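Local coordinates for phage-related conserved hypothetical protein, BB2244 (Bordetella bronchiseptica, PDB 2BDV) that is of unknown function but, as an SOS response-associated peptidase (SRAP) family member, probably recognises abasic sites in single-stranded DNA, at residues R175-P180 and A185-I190. Residues are numbered along the deposited sequence; the frame is centred on the assembly and turned at random.
Sequences REWVDP and ARAKEI
Two short consecutive helices, 171-178 and 184-191, pack through Glu176 and Trp177 on one and Arg186, Ala187 and Ile190 on the other, with a three-residue salt-bridge network along one margin and an apolar seam beside it. Arg186 sits at the middle of that network. Its NE reaches Glu176 OE2 at 2.7 Å, well above the carboxylate plane, while NH2 makes a weak 3.3 Å bond to Glu176 OE1; the two flat groups are turned 25° from each other. A bend at chi2 (57°) turns the arginine along its own helix toward Glu189, where NH1 meets OE2 at 2.9 Å, close to the guanidinium plane. Two carboxylates thus share one guanidinium, which probably limits its rotation, and Ile190 CG1 lies above one face of it, toward the rim. The methyl CD1 of Ile190 packs against Glu176 CB at 3.6 Å, beside the aliphatic part of the acid; Leu173, earlier on helix 171-178, also touches Arg186 and Ile190. Deeper in, Trp177 has CG anti to its own backbone N (chi1 174°), which carries the indole across to the second helix. There CZ3 touches Ala187 CB at 3.7 Å, and the ring edge faces Ala187 O, 3.4 Å from CZ3. The indole NE1 is hydrogen-bonded to Ile95 O, and the ring also touches Leu96, Ala130 and Leu132, joining the helix pair to strands 94-99 and 126-133 of the mixed sheet.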
loop_
_atom_site.group_PDB
_atom_site.type_symbol
_atom_site.label_atom_id
_atom_site.label_comp_id
_atom_site.label_asym_id
_atom_site.label_seq_id
_atom_site.Cartn_x
_atom_site.Cartn_y
_atom_site.Cartn_z
ATOM N N ARG A 175 3.552 -3.770 13.659
ATOM C CA ARG A 175 3.239 -3.023 14.872
ATOM C C ARG A 175 4.355 -2.042 15.161
ATOM O O ARG A 175 4.103 -0.901 15.522
ATOM C CB ARG A 175 3.089 -3.957 16.078
ATOM C CG ARG A 175 1.903 -4.877 15.992
ATOM C CD ARG A 175 1.948 -5.979 17.036
ATOM N NE ARG A 175 1.114 -7.081 16.570
ATOM C CZ ARG A 175 1.500 -8.347 16.517
ATOM N NH1 ARG A 175 2.719 -8.691 16.917
ATOM N NH2 ARG A 175 0.674 -9.259 16.025
ATOM N N GLU A 176 5.595 -2.486 15.008
ATOM C CA GLU A 176 6.715 -1.596 15.269
ATOM C C GLU A 176 6.679 -0.426 14.292
ATOM O O GLU A 176 6.932 0.706 14.678
ATOM C CB GLU A 176 8.028 -2.343 15.127
ATOM C CG GLU A 176 9.038 -2.008 16.196
ATOM C CD GLU A 176 10.313 -2.788 15.996
ATOM O OE1 GLU A 176 10.216 -3.922 15.483
ATOM O OE2 GLU A 176 11.400 -2.284 16.350
ATOM N N TRP A 177 6.350 -0.705 13.032
ATOM C CA TRP A 177 6.281 0.338 12.020
ATOM C C TRP A 177 5.296 1.457 12.380
ATOM O O TRP A 177 5.637 2.630 12.279
ATOM C CB TRP A 177 5.921 -0.284 10.660
ATOM C CG TRP A 177 5.667 0.701 9.535
ATOM C CD1 TRP A 177 4.448 1.085 9.040
ATOM C CD2 TRP A 177 6.650 1.372 8.735
ATOM N NE1 TRP A 177 4.612 1.946 7.979
ATOM C CE2 TRP A 177 5.951 2.144 7.774
ATOM C CE3 TRP A 177 8.053 1.399 8.738
ATOM C CZ2 TRP A 177 6.613 2.932 6.820
ATOM C CZ3 TRP A 177 8.707 2.181 7.790
ATOM C CH2 TRP A 177 7.984 2.938 6.844
ATOM N N VAL A 178 4.090 1.105 12.827
ATOM C CA VAL A 178 3.084 2.116 13.168
ATOM C C VAL A 178 3.288 2.795 14.541
ATOM O O VAL A 178 2.669 3.822 14.826
ATOM C CB VAL A 178 1.644 1.514 13.102
ATOM C CG1 VAL A 178 1.487 0.399 14.141
ATOM C CG2 VAL A 178 0.603 2.601 13.363
ATOM N N ASP A 179 4.162 2.222 15.369
ATOM C CA ASP A 179 4.477 2.729 16.716
ATOM C C ASP A 179 5.259 4.045 16.633
ATOM O O ASP A 179 6.440 4.060 16.272
ATOM C CB ASP A 179 5.295 1.671 17.481
ATOM C CG ASP A 179 5.406 1.956 18.987
ATOM O OD1 ASP A 179 5.647 0.989 19.748
ATOM O OD2 ASP A 179 5.275 3.124 19.407
ATOM N N PRO A 180 4.611 5.165 16.985
ATOM C CA PRO A 180 5.245 6.484 16.945
ATOM C C PRO A 180 6.560 6.562 17.731
ATOM O O PRO A 180 7.387 7.440 17.486
ATOM C CB PRO A 180 4.159 7.403 17.502
ATOM C CG PRO A 180 3.411 6.521 18.436
ATOM C CD PRO A 180 3.310 5.222 17.676
ATOM N N ALA A 185 15.316 5.496 12.089
ATOM C CA ALA A 185 16.395 4.575 11.762
ATOM C C ALA A 185 15.872 3.151 11.825
ATOM O O ALA A 185 16.190 2.327 10.972
ATOM C CB ALA A 185 17.557 4.752 12.752
ATOM N N ARG A 186 15.068 2.874 12.847
ATOM C CA ARG A 186 14.497 1.551 13.028
ATOM C C ARG A 186 13.463 1.295 11.935
ATOM O O ARG A 186 13.335 0.177 11.441
ATOM C CB ARG A 186 13.851 1.436 14.417
ATOM C CG ARG A 186 13.117 0.118 14.676
ATOM C CD ARG A 186 14.026 -1.101 14.498
ATOM N NE ARG A 186 13.261 -2.344 14.369
ATOM C CZ ARG A 186 13.740 -3.460 13.827
ATOM N NH1 ARG A 186 14.984 -3.493 13.368
ATOM N NH2 ARG A 186 12.976 -4.536 13.722
ATOM N N ALA A 187 12.740 2.342 11.554
ATOM C CA ALA A 187 11.721 2.238 10.517
ATOM C C ALA A 187 12.336 1.829 9.185
ATOM O O ALA A 187 11.788 1.001 8.459
ATOM C CB ALA A 187 10.991 3.571 10.361
ATOM N N LYS A 188 13.477 2.417 8.856
ATOM C CA LYS A 188 14.126 2.085 7.602
ATOM C C LYS A 188 14.543 0.614 7.544
ATOM O O LYS A 188 14.385 -0.031 6.512
ATOM C CB LYS A 188 15.312 3.021 7.380
ATOM C CG LYS A 188 14.864 4.430 7.018
ATOM C CD LYS A 188 15.988 5.428 7.144
ATOM C CE LYS A 188 15.513 6.829 6.826
ATOM N NZ LYS A 188 16.534 7.838 7.245
ATOM N N GLU A 189 15.058 0.080 8.647
ATOM C CA GLU A 189 15.462 -1.323 8.688
ATOM C C GLU A 189 14.269 -2.252 8.440
ATOM O O GLU A 189 14.339 -3.172 7.621
ATOM C CB GLU A 189 16.086 -1.666 10.048
ATOM C CG GLU A 189 17.503 -1.134 10.266
ATOM C CD GLU A 189 18.027 -1.428 11.662
ATOM O OE1 GLU A 189 19.240 -1.219 11.911
ATOM O OE2 GLU A 189 17.220 -1.863 12.518
ATOM N N ILE A 190 13.177 -2.003 9.158
ATOM C CA ILE A 190 11.963 -2.806 9.038
ATOM C C ILE A 190 11.505 -2.900 7.585
ATOM O O ILE A 190 11.112 -3.962 7.111
ATOM C CB ILE A 190 10.818 -2.195 9.879
ATOM C CG1 ILE A 190 11.175 -2.259 11.365
ATOM C CG2 ILE A 190 9.513 -2.949 9.630
ATOM C CD1 ILE A 190 10.112 -1.690 12.278
#